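Local coordinates for protein KLLA0E08119p (Kluyveromyces lactis, PDB 3VA7) that probably carboxylates urea with bicarbonate and ATP through a biotin cofactor, as the urea carboxylase part of a longer protein that also hydrolyses allophanate, at residues T659-K664 / Q772-D777; I927-M932 / K1099-E1104; N274-T279 / F304-Q309; V78-R83 / D93-A98; A826-K831 / V838-A843. All coordinates share one frame; numbering follows the deposited sequence.

Contact 1: T659-K664 / Q772-D777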
# COMPACT_ATOMS: atom_id res chain seq x y z
N THR A 659 -10.89 9.79 -33.72
CA THR A 659 -9.93 9.60 -34.82
C THR A 659 -9.03 10.81 -35.01
O THR A 659 -8.07 10.75 -35.72
CB THR A 659 -10.72 9.10 -36.12
OG1 THR A 659 -10.39 7.73 -36.32
CG2 THR A 659 -10.53 9.97 -37.41
N ASN A 660 -9.32 11.85 -34.26
CA ASN A 660 -8.83 13.18 -34.49
C ASN A 660 -8.86 14.03 -33.19
O ASN A 660 -9.10 15.25 -33.22
CB ASN A 660 -9.72 13.84 -35.57
CG ASN A 660 -11.19 13.97 -35.14
OD1 ASN A 660 -11.80 13.00 -34.65
ND2 ASN A 660 -11.75 15.16 -35.29
N LYS A 661 -8.62 13.38 -32.05
CA LYS A 661 -8.41 14.07 -30.76
C LYS A 661 -9.63 14.91 -30.42
O LYS A 661 -9.55 16.01 -29.84
CB LYS A 661 -7.08 14.88 -30.74
CG LYS A 661 -5.83 13.97 -30.85
CD LYS A 661 -4.48 14.74 -30.85
CE LYS A 661 -4.05 15.20 -29.40
NZ LYS A 661 -3.38 14.10 -28.61
N ASP A 662 -10.79 14.38 -30.78
CA ASP A 662 -12.00 15.14 -30.55
C ASP A 662 -13.15 14.19 -30.28
O ASP A 662 -13.28 13.16 -30.97
CB ASP A 662 -12.26 16.09 -31.71
CG ASP A 662 -13.65 16.65 -31.69
OD1 ASP A 662 -13.91 17.69 -30.98
OD2 ASP A 662 -14.49 16.01 -32.37
N TRP A 663 -13.96 14.51 -29.27
CA TRP A 663 -14.86 13.51 -28.72
C TRP A 663 -16.13 14.10 -28.25
O TRP A 663 -16.12 15.23 -27.73
CB TRP A 663 -14.24 12.94 -27.46
CG TRP A 663 -12.92 12.30 -27.51
CD1 TRP A 663 -11.70 12.92 -27.48
CD2 TRP A 663 -12.69 10.89 -27.51
NE1 TRP A 663 -10.69 11.94 -27.50
CE2 TRP A 663 -11.27 10.70 -27.50
CE3 TRP A 663 -13.52 9.77 -27.48
CZ2 TRP A 663 -10.70 9.44 -27.46
CZ3 TRP A 663 -12.95 8.50 -27.46
CH2 TRP A 663 -11.55 8.34 -27.44
N LYS A 664 -17.23 13.34 -28.38
CA LYS A 664 -18.50 13.78 -27.76
C LYS A 664 -18.71 12.85 -26.61
O LYS A 664 -18.54 11.63 -26.76
CB LYS A 664 -19.71 13.69 -28.69
CG LYS A 664 -19.63 14.53 -29.99
CD LYS A 664 -19.33 15.97 -29.75
CE LYS A 664 -18.80 16.63 -31.02
NZ LYS A 664 -18.69 18.11 -30.86
N GLN A 772 -9.58 7.60 -22.24
CA GLN A 772 -8.81 7.54 -23.47
C GLN A 772 -8.40 8.94 -23.91
O GLN A 772 -7.69 9.11 -24.92
CB GLN A 772 -9.57 6.77 -24.59
CG GLN A 772 -9.72 5.25 -24.35
CD GLN A 772 -8.38 4.54 -24.29
OE1 GLN A 772 -7.37 5.15 -24.59
NE2 GLN A 772 -8.36 3.25 -23.89
N LEU A 773 -8.83 9.93 -23.13
CA LEU A 773 -8.40 11.30 -23.32
C LEU A 773 -6.86 11.48 -23.09
O LEU A 773 -6.26 10.74 -22.32
CB LEU A 773 -9.23 12.23 -22.44
CG LEU A 773 -10.77 12.30 -22.58
CD1 LEU A 773 -11.35 13.36 -21.61
CD2 LEU A 773 -11.20 12.57 -24.03
N THR A 774 -6.23 12.36 -23.87
CA THR A 774 -4.80 12.65 -23.74
C THR A 774 -4.78 14.16 -23.77
O THR A 774 -5.73 14.75 -24.29
CB THR A 774 -3.91 12.09 -24.90
OG1 THR A 774 -4.47 12.46 -26.16
CG2 THR A 774 -3.78 10.56 -24.86
N PRO A 775 -3.74 14.79 -23.19
CA PRO A 775 -3.71 16.28 -23.20
C PRO A 775 -3.84 16.79 -24.60
O PRO A 775 -3.38 16.12 -25.53
CB PRO A 775 -2.35 16.62 -22.64
CG PRO A 775 -2.01 15.46 -21.77
CD PRO A 775 -2.68 14.22 -22.36
N GLY A 776 -4.54 17.90 -24.75
CA GLY A 776 -4.80 18.48 -26.02
C GLY A 776 -6.05 17.98 -26.70
O GLY A 776 -6.51 18.61 -27.63
N ASP A 777 -6.64 16.86 -26.26
CA ASP A 777 -7.88 16.39 -26.89
C ASP A 777 -8.92 17.46 -26.66
O ASP A 777 -8.81 18.22 -25.70
CB ASP A 777 -8.38 15.05 -26.34
CG ASP A 777 -7.57 13.85 -26.81
OD1 ASP A 777 -7.94 12.71 -26.42
OD2 ASP A 777 -6.55 13.99 -27.54
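K661 and W663 reach across to the carboxylate of D777 with one polar group each. Of the two, the indole makes the clearer bond: W663 NE1 donates to D777 OD1 over 3.1 Å, meeting that oxygen from above the carboxylate plane, with OD1 21° out of the indole plane. The lysine forms a salt bridge that is weak as a hydrogen bond, K661 NZ to D777 OD2 at 3.3 Å, and also donates to T774 OG1, 3.1 Å from K661 NZ. Bends at chi3 (78°) and chi4 (81°) turn its chain so that CE and NZ curl past OD2 toward the threonine. T774 to D777 form a type II beta turn, closed by D777 N to T774 O (3.0 Å), and the turn feeds directly into strand 778-783. That strand pairs with strand 662-669, which begins in segment 659-664, within the A and B part of the carboxyltransferase domain. The apolar contacts centre on the indole. L773 CD2 lies over one face, 3.6 Å from the centroid of the W663 five-membered ring, in a CH-pi contact. Q772 CB touches W663 CH2 at 3.8 Å, whereas the Q772 amide turns away to R587, C586 and D510.

Contact 2: I927-M932 / K1099-E1104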
# COMPACT_ATOMS: atom_id res chain seq x y z
N ILE A 927 -13.51 10.25 20.76
CA ILE A 927 -12.71 11.50 20.93
C ILE A 927 -11.25 11.19 20.72
O ILE A 927 -10.64 10.46 21.49
CB ILE A 927 -12.85 12.13 22.37
CG1 ILE A 927 -14.32 12.38 22.72
CG2 ILE A 927 -12.08 13.44 22.47
CD1 ILE A 927 -14.53 12.44 24.19
N PHE A 928 -10.72 11.74 19.64
CA PHE A 928 -9.33 11.56 19.26
C PHE A 928 -8.53 12.81 19.66
O PHE A 928 -8.90 13.94 19.29
CB PHE A 928 -9.23 11.36 17.73
CG PHE A 928 -9.63 9.97 17.25
CD1 PHE A 928 -10.97 9.60 17.19
CD2 PHE A 928 -8.66 9.03 16.91
CE1 PHE A 928 -11.37 8.29 16.76
CE2 PHE A 928 -9.05 7.71 16.49
CZ PHE A 928 -10.42 7.36 16.40
N LYS A 929 -7.43 12.61 20.39
CA LYS A 929 -6.47 13.68 20.63
C LYS A 929 -5.18 13.44 19.85
O LYS A 929 -4.41 12.47 20.11
CB LYS A 929 -6.19 13.80 22.13
CG LYS A 929 -7.25 14.68 22.80
CD LYS A 929 -7.39 14.38 24.25
CE LYS A 929 -8.56 15.23 24.79
NZ LYS A 929 -8.75 14.88 26.23
N LEU A 930 -4.94 14.32 18.88
CA LEU A 930 -3.93 14.04 17.87
C LEU A 930 -2.83 15.12 17.84
O LEU A 930 -3.15 16.33 17.80
CB LEU A 930 -4.63 13.96 16.50
CG LEU A 930 -5.65 12.83 16.23
CD1 LEU A 930 -6.06 12.84 14.80
CD2 LEU A 930 -5.04 11.46 16.56
N PRO A 931 -1.55 14.70 17.81
CA PRO A 931 -0.46 15.66 17.81
C PRO A 931 -0.41 16.41 16.50
O PRO A 931 -0.54 15.81 15.45
CB PRO A 931 0.79 14.78 17.90
CG PRO A 931 0.35 13.48 17.37
CD PRO A 931 -1.06 13.32 17.68
N MET A 932 -0.18 17.72 16.54
CA MET A 932 -0.02 18.46 15.28
C MET A 932 1.12 19.50 15.36
O MET A 932 1.21 20.34 16.30
CB MET A 932 -1.36 19.10 14.88
CG MET A 932 -1.33 19.86 13.59
SD MET A 932 -2.25 21.44 13.75
CE MET A 932 -0.89 22.46 14.17
N LYS A 1099 0.69 5.25 20.66
CA LYS A 1099 -0.55 5.01 21.34
C LYS A 1099 -1.50 6.18 21.12
O LYS A 1099 -1.51 7.18 21.84
CB LYS A 1099 -0.25 4.75 22.82
CG LYS A 1099 -1.43 4.91 23.78
CD LYS A 1099 -2.37 3.72 23.79
CE LYS A 1099 -3.37 3.91 24.97
NZ LYS A 1099 -3.92 2.65 25.61
N ILE A 1100 -2.33 6.03 20.12
CA ILE A 1100 -3.34 7.02 19.84
C ILE A 1100 -4.29 7.24 21.01
O ILE A 1100 -4.81 6.29 21.56
CB ILE A 1100 -4.16 6.66 18.61
CG1 ILE A 1100 -3.18 6.27 17.49
CG2 ILE A 1100 -5.09 7.85 18.23
CD1 ILE A 1100 -3.66 6.58 16.18
N ASP A 1101 -4.52 8.50 21.34
CA ASP A 1101 -5.31 8.81 22.49
C ASP A 1101 -6.73 8.87 22.02
O ASP A 1101 -7.17 9.88 21.45
CB ASP A 1101 -4.82 10.12 23.17
CG ASP A 1101 -5.73 10.59 24.36
OD1 ASP A 1101 -5.25 11.41 25.18
OD2 ASP A 1101 -6.92 10.19 24.49
N VAL A 1102 -7.45 7.78 22.26
CA VAL A 1102 -8.85 7.66 21.91
C VAL A 1102 -9.68 7.22 23.08
O VAL A 1102 -9.38 6.20 23.69
CB VAL A 1102 -9.13 6.50 20.86
CG1 VAL A 1102 -10.23 6.92 19.94
CG2 VAL A 1102 -7.89 6.09 20.09
N GLU A 1103 -10.78 7.92 23.31
CA GLU A 1103 -11.77 7.54 24.30
C GLU A 1103 -13.16 7.37 23.72
O GLU A 1103 -13.67 8.28 23.08
CB GLU A 1103 -11.83 8.59 25.43
CG GLU A 1103 -10.56 8.64 26.28
CD GLU A 1103 -10.20 7.27 26.91
OE1 GLU A 1103 -11.15 6.55 27.32
OE2 GLU A 1103 -9.00 6.92 26.99
N GLU A 1104 -13.79 6.24 23.98
CA GLU A 1104 -15.21 6.10 23.62
C GLU A 1104 -16.06 7.00 24.49
O GLU A 1104 -15.99 6.93 25.70
CB GLU A 1104 -15.68 4.67 23.85
CG GLU A 1104 -16.32 4.06 22.62
CD GLU A 1104 -16.05 2.54 22.56
OE1 GLU A 1104 -16.12 1.89 23.65
OE2 GLU A 1104 -15.75 2.00 21.46
O HOH W 1 -2.69 10.38 20.10
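The carbonyl oxygen of D1101 takes the backbone N-H of K929, with K929 N 2.9 Å from D1101 O and the bond close to straight (172°), while the CA-H of F928 leans on the same oxygen. The reciprocal link is made through a water: it donates to K929 O (2.7 Å) and accepts from D1101 N (2.9 Å). Two residues toward the start of strand 922-934, I927 and E1103 form a regular hydrogen-bonded pair, I927 N to E1103 O at 3.0 Å and E1103 N to I927 O at 3.1 Å. Between them sits the non-hydrogen-bonded pair F928 and V1102. With F928 CG beside the backbone N (chi1 -77°), the ring comes under V1102 CG1, which rests over its centre, 3.6 Å from the F928 ring centroid. Next to this pair, I1100 CG2 lies 4.0 Å from L930 CD2 and also touches F928. K929 and D1101 run alongside each other on the other face without their charged atoms meeting. F928 and L930 turn their backbone groups to strand 1075-1081, so strand 922-934, in the C and D part of the carboxyltransferase domain, is interior to a mixed sheet, and strand 1101-1108 flanks it as an antiparallel neighbour.

Contact 3: N274-T279 / F304-Q309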
# COMPACT_ATOMS: atom_id res chain seq x y z
N ASN A 274 18.23 -42.86 4.05
CA ASN A 274 19.18 -43.81 3.41
C ASN A 274 20.51 -43.86 4.12
O ASN A 274 21.58 -43.68 3.50
CB ASN A 274 19.43 -43.50 1.93
CG ASN A 274 18.17 -43.60 1.08
OD1 ASN A 274 17.35 -44.53 1.24
ND2 ASN A 274 18.00 -42.62 0.18
N LEU A 275 20.42 -44.06 5.43
CA LEU A 275 21.59 -44.19 6.27
C LEU A 275 21.35 -45.33 7.22
O LEU A 275 20.37 -45.32 7.98
CB LEU A 275 21.86 -42.90 7.03
CG LEU A 275 22.93 -42.90 8.11
CD1 LEU A 275 24.30 -42.70 7.50
CD2 LEU A 275 22.62 -41.76 9.06
N PRO A 276 22.22 -46.34 7.16
CA PRO A 276 22.11 -47.51 8.04
C PRO A 276 22.58 -47.20 9.46
O PRO A 276 23.56 -46.46 9.67
CB PRO A 276 23.03 -48.54 7.38
CG PRO A 276 23.47 -47.90 6.02
CD PRO A 276 23.34 -46.46 6.20
N GLU A 277 21.84 -47.75 10.43
CA GLU A 277 22.25 -47.78 11.84
C GLU A 277 23.76 -48.00 12.13
O GLU A 277 24.35 -47.26 12.92
CB GLU A 277 21.43 -48.82 12.58
CG GLU A 277 20.02 -48.42 12.81
CD GLU A 277 19.86 -47.40 13.96
OE1 GLU A 277 20.79 -47.27 14.82
OE2 GLU A 277 18.79 -46.74 14.00
N ALA A 278 24.38 -49.02 11.53
CA ALA A 278 25.83 -49.23 11.67
C ALA A 278 26.60 -47.89 11.55
O ALA A 278 27.50 -47.57 12.36
CB ALA A 278 26.38 -50.28 10.65
N THR A 279 26.22 -47.10 10.55
CA THR A 279 26.96 -45.89 10.26
C THR A 279 26.42 -44.65 11.05
O THR A 279 27.20 -43.77 11.43
CB THR A 279 27.20 -45.75 8.73
OG1 THR A 279 27.53 -44.41 8.36
CG2 THR A 279 25.99 -46.21 8.01
N PHE A 304 29.60 -33.94 8.97
CA PHE A 304 30.30 -34.92 8.16
C PHE A 304 29.85 -34.85 6.68
O PHE A 304 28.72 -34.47 6.37
CB PHE A 304 29.96 -36.31 8.65
CG PHE A 304 30.24 -36.53 10.09
CD1 PHE A 304 31.57 -36.70 10.55
CD2 PHE A 304 29.19 -36.65 11.00
CE1 PHE A 304 31.84 -36.96 11.89
CE2 PHE A 304 29.44 -36.91 12.35
CZ PHE A 304 30.77 -37.06 12.80
N ILE A 305 30.76 -35.23 5.78
CA ILE A 305 30.47 -35.59 4.40
C ILE A 305 30.10 -37.06 4.40
O ILE A 305 30.68 -37.84 5.18
CB ILE A 305 31.72 -35.39 3.57
CG1 ILE A 305 32.33 -34.01 3.92
CG2 ILE A 305 31.40 -35.55 2.08
CD1 ILE A 305 33.47 -33.50 3.02
N TYR A 306 29.13 -37.45 3.58
CA TYR A 306 28.67 -38.85 3.52
C TYR A 306 28.55 -39.39 2.08
O TYR A 306 27.79 -38.83 1.26
CB TYR A 306 27.34 -39.01 4.26
CG TYR A 306 26.75 -40.42 4.30
CD1 TYR A 306 27.50 -41.49 4.78
CD2 TYR A 306 25.43 -40.67 3.91
CE1 TYR A 306 26.96 -42.80 4.84
CE2 TYR A 306 24.87 -41.97 3.97
CZ TYR A 306 25.66 -43.04 4.44
OH TYR A 306 25.17 -44.34 4.53
N ASP A 307 29.29 -40.46 1.78
CA ASP A 307 29.16 -41.17 0.51
C ASP A 307 28.13 -42.26 0.72
O ASP A 307 28.41 -43.29 1.35
CB ASP A 307 30.50 -41.76 0.06
CG ASP A 307 30.54 -42.05 -1.44
OD1 ASP A 307 29.60 -42.69 -1.99
OD2 ASP A 307 31.52 -41.61 -2.08
N GLU A 308 26.94 -42.00 0.19
CA GLU A 308 25.77 -42.88 0.35
C GLU A 308 26.06 -44.29 -0.20
O GLU A 308 25.74 -45.31 0.43
CB GLU A 308 24.59 -42.26 -0.39
CG GLU A 308 23.27 -42.99 -0.24
CD GLU A 308 22.11 -42.16 -0.75
OE1 GLU A 308 22.35 -41.05 -1.31
OE2 GLU A 308 20.96 -42.60 -0.57
N GLN A 309 26.67 -44.29 -1.39
CA GLN A 309 27.04 -45.50 -2.11
C GLN A 309 28.12 -46.30 -1.35
O GLN A 309 27.91 -47.47 -0.99
CB GLN A 309 27.53 -45.13 -3.52
CG GLN A 309 26.44 -44.97 -4.57
CD GLN A 309 26.94 -45.36 -5.97
OE1 GLN A 309 28.15 -45.39 -6.22
NE2 GLN A 309 26.00 -45.66 -6.89
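This contact is centred on one aromatic side chain, with a polar rim: the loop leading into helix 277-293 wraps round Y306, near the end of strand 299-307. The phenol is flanked on both faces. L275 CD1 covers one in a CH-pi contact, 3.8 Å from the Y306 ring centroid and 28° off the ring normal, placed toward the hydroxyl end so that its nearest ring atom is Y306 CZ. Over the opposite face, off-centre, lies the backbone CA of E308 from the tyrosine's own segment. At the ring edge and in its plane, N274 O approaches Y306 CE2 to 3.7 Å. Both segments belong to the ATP-binding domain of the biotin carboxylase part, the ATP-grasp family fold. D311, in the turn between strand 299-307 and its antiparallel neighbour 312-319, hydrogen-bonds the phenol oxygen and thereby fixes the far end of the ring. P276, at the N-cap position of the helix, sets its CD 3.3 Å from Y306 OH, and T279, in the first helical turn, brings OG1 to 3.9 Å from Y306 CE1. The E308 chain, extended beyond CG and with CG anti to the backbone N (chi1 -175°), carries its carboxylate obliquely across the N274 amide, the planes 29° apart and E308 OE2 3.1 Å from N274 ND2. R235 of the adjoining strand 235-244 is a weak partner of both N274 O and E308 OE2.

Contact 4: V78-R83 / D93-A98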
# COMPACT_ATOMS: atom_id res chain seq x y z
N VAL A 78 17.85 -2.80 25.16
CA VAL A 78 18.89 -1.80 25.18
C VAL A 78 19.11 -1.52 23.73
O VAL A 78 19.37 -2.43 22.93
CB VAL A 78 20.16 -2.33 25.84
CG1 VAL A 78 21.29 -1.36 25.66
CG2 VAL A 78 19.92 -2.59 27.29
N ALA A 79 18.91 -0.26 23.40
CA ALA A 79 19.27 0.26 22.11
C ALA A 79 20.80 0.30 22.03
O ALA A 79 21.46 0.87 22.90
CB ALA A 79 18.69 1.67 21.94
N LEU A 80 21.35 -0.38 21.04
CA LEU A 80 22.73 -0.15 20.65
C LEU A 80 22.50 0.90 19.61
O LEU A 80 21.39 0.95 19.01
CB LEU A 80 23.31 -1.41 20.00
CG LEU A 80 23.00 -2.80 20.58
CD1 LEU A 80 23.27 -3.86 19.54
CD2 LEU A 80 23.79 -3.05 21.84
N HIS A 81 23.43 1.80 19.37
CA HIS A 81 23.04 2.81 18.38
C HIS A 81 23.78 2.63 17.07
O HIS A 81 24.98 2.39 17.04
CB HIS A 81 23.12 4.22 18.98
CG HIS A 81 22.27 4.41 20.20
ND1 HIS A 81 22.72 4.11 21.48
CD2 HIS A 81 20.99 4.84 20.35
CE1 HIS A 81 21.76 4.37 22.35
NE2 HIS A 81 20.70 4.81 21.69
N GLY A 82 23.05 2.66 15.97
CA GLY A 82 23.68 2.48 14.67
C GLY A 82 22.90 1.55 13.79
O GLY A 82 21.83 1.06 14.16
N ARG A 83 23.46 1.28 12.61
CA ARG A 83 22.76 0.54 11.57
C ARG A 83 23.47 -0.78 11.25
O ARG A 83 22.84 -1.82 11.22
CB ARG A 83 22.59 1.43 10.31
CG ARG A 83 21.32 1.19 9.43
CD ARG A 83 20.44 2.50 9.20
NE ARG A 83 19.55 2.92 10.32
CZ ARG A 83 18.20 3.01 10.26
NH1 ARG A 83 17.54 2.68 9.15
NH2 ARG A 83 17.49 3.40 11.33
N ASP A 93 31.78 -4.30 23.01
CA ASP A 93 31.82 -3.37 24.13
C ASP A 93 30.42 -2.98 24.55
O ASP A 93 30.06 -3.05 25.74
CB ASP A 93 32.77 -2.17 23.86
CG ASP A 93 34.15 -2.37 24.52
OD1 ASP A 93 34.55 -3.56 24.73
OD2 ASP A 93 34.81 -1.36 24.88
N LYS A 94 29.65 -2.63 23.52
CA LYS A 94 28.25 -2.29 23.62
C LYS A 94 27.45 -3.43 24.27
O LYS A 94 26.75 -3.19 25.28
CB LYS A 94 27.71 -1.94 22.24
CG LYS A 94 28.12 -0.55 21.72
CD LYS A 94 27.69 -0.34 20.28
CE LYS A 94 27.40 1.15 20.01
NZ LYS A 94 26.82 1.44 18.68
N ILE A 95 27.61 -4.66 23.74
CA ILE A 95 26.90 -5.88 24.24
C ILE A 95 27.12 -6.07 25.73
O ILE A 95 26.16 -6.21 26.50
CB ILE A 95 27.26 -7.22 23.46
CG1 ILE A 95 26.80 -7.21 21.99
CG2 ILE A 95 26.74 -8.46 24.18
CD1 ILE A 95 25.47 -6.45 21.68
N ILE A 96 28.38 -6.06 26.12
CA ILE A 96 28.74 -6.35 27.49
C ILE A 96 28.24 -5.24 28.43
O ILE A 96 27.78 -5.51 29.55
CB ILE A 96 30.27 -6.56 27.58
CG1 ILE A 96 30.57 -7.89 28.29
CG2 ILE A 96 30.93 -5.41 28.30
CD1 ILE A 96 30.49 -9.10 27.40
N ASN A 97 28.30 -3.99 27.94
CA ASN A 97 27.70 -2.84 28.62
C ASN A 97 26.16 -3.01 28.73
O ASN A 97 25.54 -2.77 29.81
CB ASN A 97 28.08 -1.50 27.94
CG ASN A 97 27.53 -0.26 28.68
OD1 ASN A 97 27.71 -0.10 29.91
ND2 ASN A 97 26.84 0.62 27.95
N ALA A 98 25.56 -3.48 27.63
CA ALA A 98 24.14 -3.81 27.67
C ALA A 98 23.77 -4.81 28.77
O ALA A 98 22.75 -4.61 29.45
CB ALA A 98 23.66 -4.22 26.34
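L80 and V78 lay their branched side chains against helix 92-101, meeting residues on successive turns. L80 uses its two methyl groups: CD2 is 3.8 Å from I95 CD1 and CD1 is 4.0 Å from the same I95 methyl. The CB of I95 points away from segment 78-83, so the far end of its chain makes this contact. L80 CD2 also touches K94 CB at 4.1 Å. One helical turn on, A98 CB packs against V78 CG1 at 3.8 Å; with CG1 anti to the backbone N (chi1 171°), that branch lies against the alanine. The helix follows strand 76-79 and leads to strand 106-108, parallel to it, forming a beta-alpha-beta crossover in the N-terminal domain of biotin carboxylase. Strands 56-61 and 33-36 lie between the two in the sheet, and the helix passes over them, I95 reaching L35 and A98 touching both V60 and L35. The polar part of the contact belongs to K94. Its extended chain runs beyond the strand to the loop, where K94 NZ donates to the backbone carbonyl of E87, a further residue in the link from strand to helix. The carbonyl oxygen of H81 lies close to the same ammonium group.

Contact 5: A826-K831 / V838-A843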
# COMPACT_ATOMS: atom_id res chain seq x y z
N ALA A 826 -36.95 17.05 -7.29
CA ALA A 826 -38.08 17.47 -6.46
C ALA A 826 -37.60 18.26 -5.28
O ALA A 826 -36.50 18.01 -4.79
CB ALA A 826 -38.88 16.30 -5.97
N VAL A 827 -38.44 19.18 -4.79
CA VAL A 827 -38.17 19.94 -3.59
C VAL A 827 -39.27 19.72 -2.57
O VAL A 827 -40.43 20.05 -2.87
CB VAL A 827 -38.13 21.46 -3.87
CG1 VAL A 827 -37.85 22.27 -2.54
CG2 VAL A 827 -37.17 21.81 -4.99
N LEU A 828 -38.93 19.22 -1.38
CA LEU A 828 -39.87 19.25 -0.25
C LEU A 828 -39.71 20.52 0.54
O LEU A 828 -38.61 20.87 0.90
CB LEU A 828 -39.61 18.08 0.69
CG LEU A 828 -39.68 16.67 0.11
CD1 LEU A 828 -39.69 15.62 1.23
CD2 LEU A 828 -40.88 16.48 -0.87
N PRO A 829 -40.81 21.23 0.84
CA PRO A 829 -40.69 22.53 1.57
C PRO A 829 -40.33 22.29 3.00
O PRO A 829 -40.53 21.20 3.50
CB PRO A 829 -42.11 23.07 1.52
CG PRO A 829 -42.97 21.83 1.52
CD PRO A 829 -42.23 20.89 0.59
N LYS A 830 -39.79 23.32 3.64
CA LYS A 830 -39.43 23.28 5.06
C LYS A 830 -40.68 23.16 5.87
O LYS A 830 -41.66 23.81 5.58
CB LYS A 830 -38.70 24.57 5.46
CG LYS A 830 -38.11 24.54 6.91
CD LYS A 830 -37.61 25.90 7.37
CE LYS A 830 -37.52 25.94 8.87
NZ LYS A 830 -37.07 27.30 9.35
N LYS A 831 -40.68 22.33 6.89
CA LYS A 831 -41.90 22.13 7.63
C LYS A 831 -41.72 22.65 9.04
O LYS A 831 -42.59 23.31 9.59
CB LYS A 831 -42.25 20.65 7.68
CG LYS A 831 -43.30 20.15 6.66
CD LYS A 831 -43.69 18.67 7.06
CE LYS A 831 -44.33 17.84 5.91
NZ LYS A 831 -45.85 17.94 5.80
N VAL A 838 -35.92 19.73 1.59
CA VAL A 838 -35.20 18.66 1.01
C VAL A 838 -35.18 18.92 -0.46
O VAL A 838 -36.22 19.25 -1.07
CB VAL A 838 -35.85 17.35 1.28
CG1 VAL A 838 -34.91 16.23 0.82
CG2 VAL A 838 -36.19 17.19 2.81
N THR A 839 -33.96 18.84 -1.01
CA THR A 839 -33.73 19.00 -2.44
C THR A 839 -33.07 17.75 -2.97
O THR A 839 -32.03 17.35 -2.48
CB THR A 839 -32.90 20.22 -2.70
OG1 THR A 839 -33.47 21.29 -1.94
CG2 THR A 839 -32.89 20.59 -4.20
N TYR A 840 -33.71 17.15 -3.96
CA TYR A 840 -33.28 15.93 -4.58
C TYR A 840 -32.69 16.29 -5.94
O TYR A 840 -33.38 16.88 -6.80
CB TYR A 840 -34.48 14.99 -4.73
CG TYR A 840 -35.07 14.53 -3.39
CD1 TYR A 840 -36.14 15.21 -2.76
CD2 TYR A 840 -34.56 13.40 -2.75
CE1 TYR A 840 -36.66 14.76 -1.53
CE2 TYR A 840 -35.09 12.93 -1.55
CZ TYR A 840 -36.13 13.62 -0.93
OH TYR A 840 -36.60 13.11 0.29
N ARG A 841 -31.39 15.99 -6.13
CA ARG A 841 -30.72 16.29 -7.39
C ARG A 841 -30.20 15.03 -8.08
O ARG A 841 -29.70 14.08 -7.45
CB ARG A 841 -29.58 17.31 -7.26
CG ARG A 841 -29.86 18.40 -6.28
CD ARG A 841 -28.69 19.34 -6.04
NE ARG A 841 -28.85 20.44 -6.95
CZ ARG A 841 -29.20 21.64 -6.56
NH1 ARG A 841 -29.38 21.87 -5.27
NH2 ARG A 841 -29.34 22.59 -7.46
N GLN A 842 -30.42 15.01 -9.38
CA GLN A 842 -29.95 13.94 -10.17
C GLN A 842 -28.43 14.07 -10.21
O GLN A 842 -27.92 15.13 -10.55
CB GLN A 842 -30.51 14.15 -11.57
CG GLN A 842 -29.91 13.25 -12.62
CD GLN A 842 -30.59 13.44 -13.96
OE1 GLN A 842 -31.25 12.53 -14.49
NE2 GLN A 842 -30.46 14.64 -14.51
N ALA A 843 -27.72 12.99 -9.93
CA ALA A 843 -26.26 13.07 -9.86
C ALA A 843 -25.60 11.87 -10.49
O ALA A 843 -24.98 11.04 -9.81
CB ALA A 843 -25.80 13.22 -8.38
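Y840 reaches obliquely over the neighbouring strand, from A826 to L828. CB lies 3.6 Å from A826 O, the oxygen that also accepts Y840 N at 3.0 Å. The ring then turns its edge to the strand: CD1 is 3.5 Å from A826 O, which lies in the ring plane. Next, CE1 meets L828 CG at 3.9 Å, again at the edge, and Y840 OH ends 4.1 Å from L828 CD1. CG stands beside the backbone N (chi1 -65°), a torsion that goes with this edge-on placement. By its place in the strand Y840 shares a sheet face with L828 and V838. Those two side chains lie side by side, with L828 CB 3.9 Å from V838 CB, and their backbones are joined both ways, L828 N to V838 O (2.7 Å) and V838 N to L828 O (3.0 Å). The hairpin of strands 824-828 and 838-842 forms one border of a five-stranded antiparallel sheet; strand 847-852 follows next, and helix 901-912 packs on the Y840 face through L905, I909 and E912.

In the fold
From the N terminus the contacts follow in series: contact 4, contact 3, contact 1, contact 5, contact 2. Each loop closes before the next opens, so none nests or crosses. Contacts 4 and 3 belong to the biotin carboxylase part, about 45 Å apart between centres: one closes a short strand-to-helix link, the other spans a helix and its following strand. Contact 1 ties strand 662-669 to the turn before strand 778-783, 108 residues apart, within carboxyltransferase A and B. Contact 5 is a local hairpin, its nearest atoms about 17 Å from those of contact 1. Contact 2 makes the longest closure, pairing strands 922-934 and 1101-1108 across 167 residues.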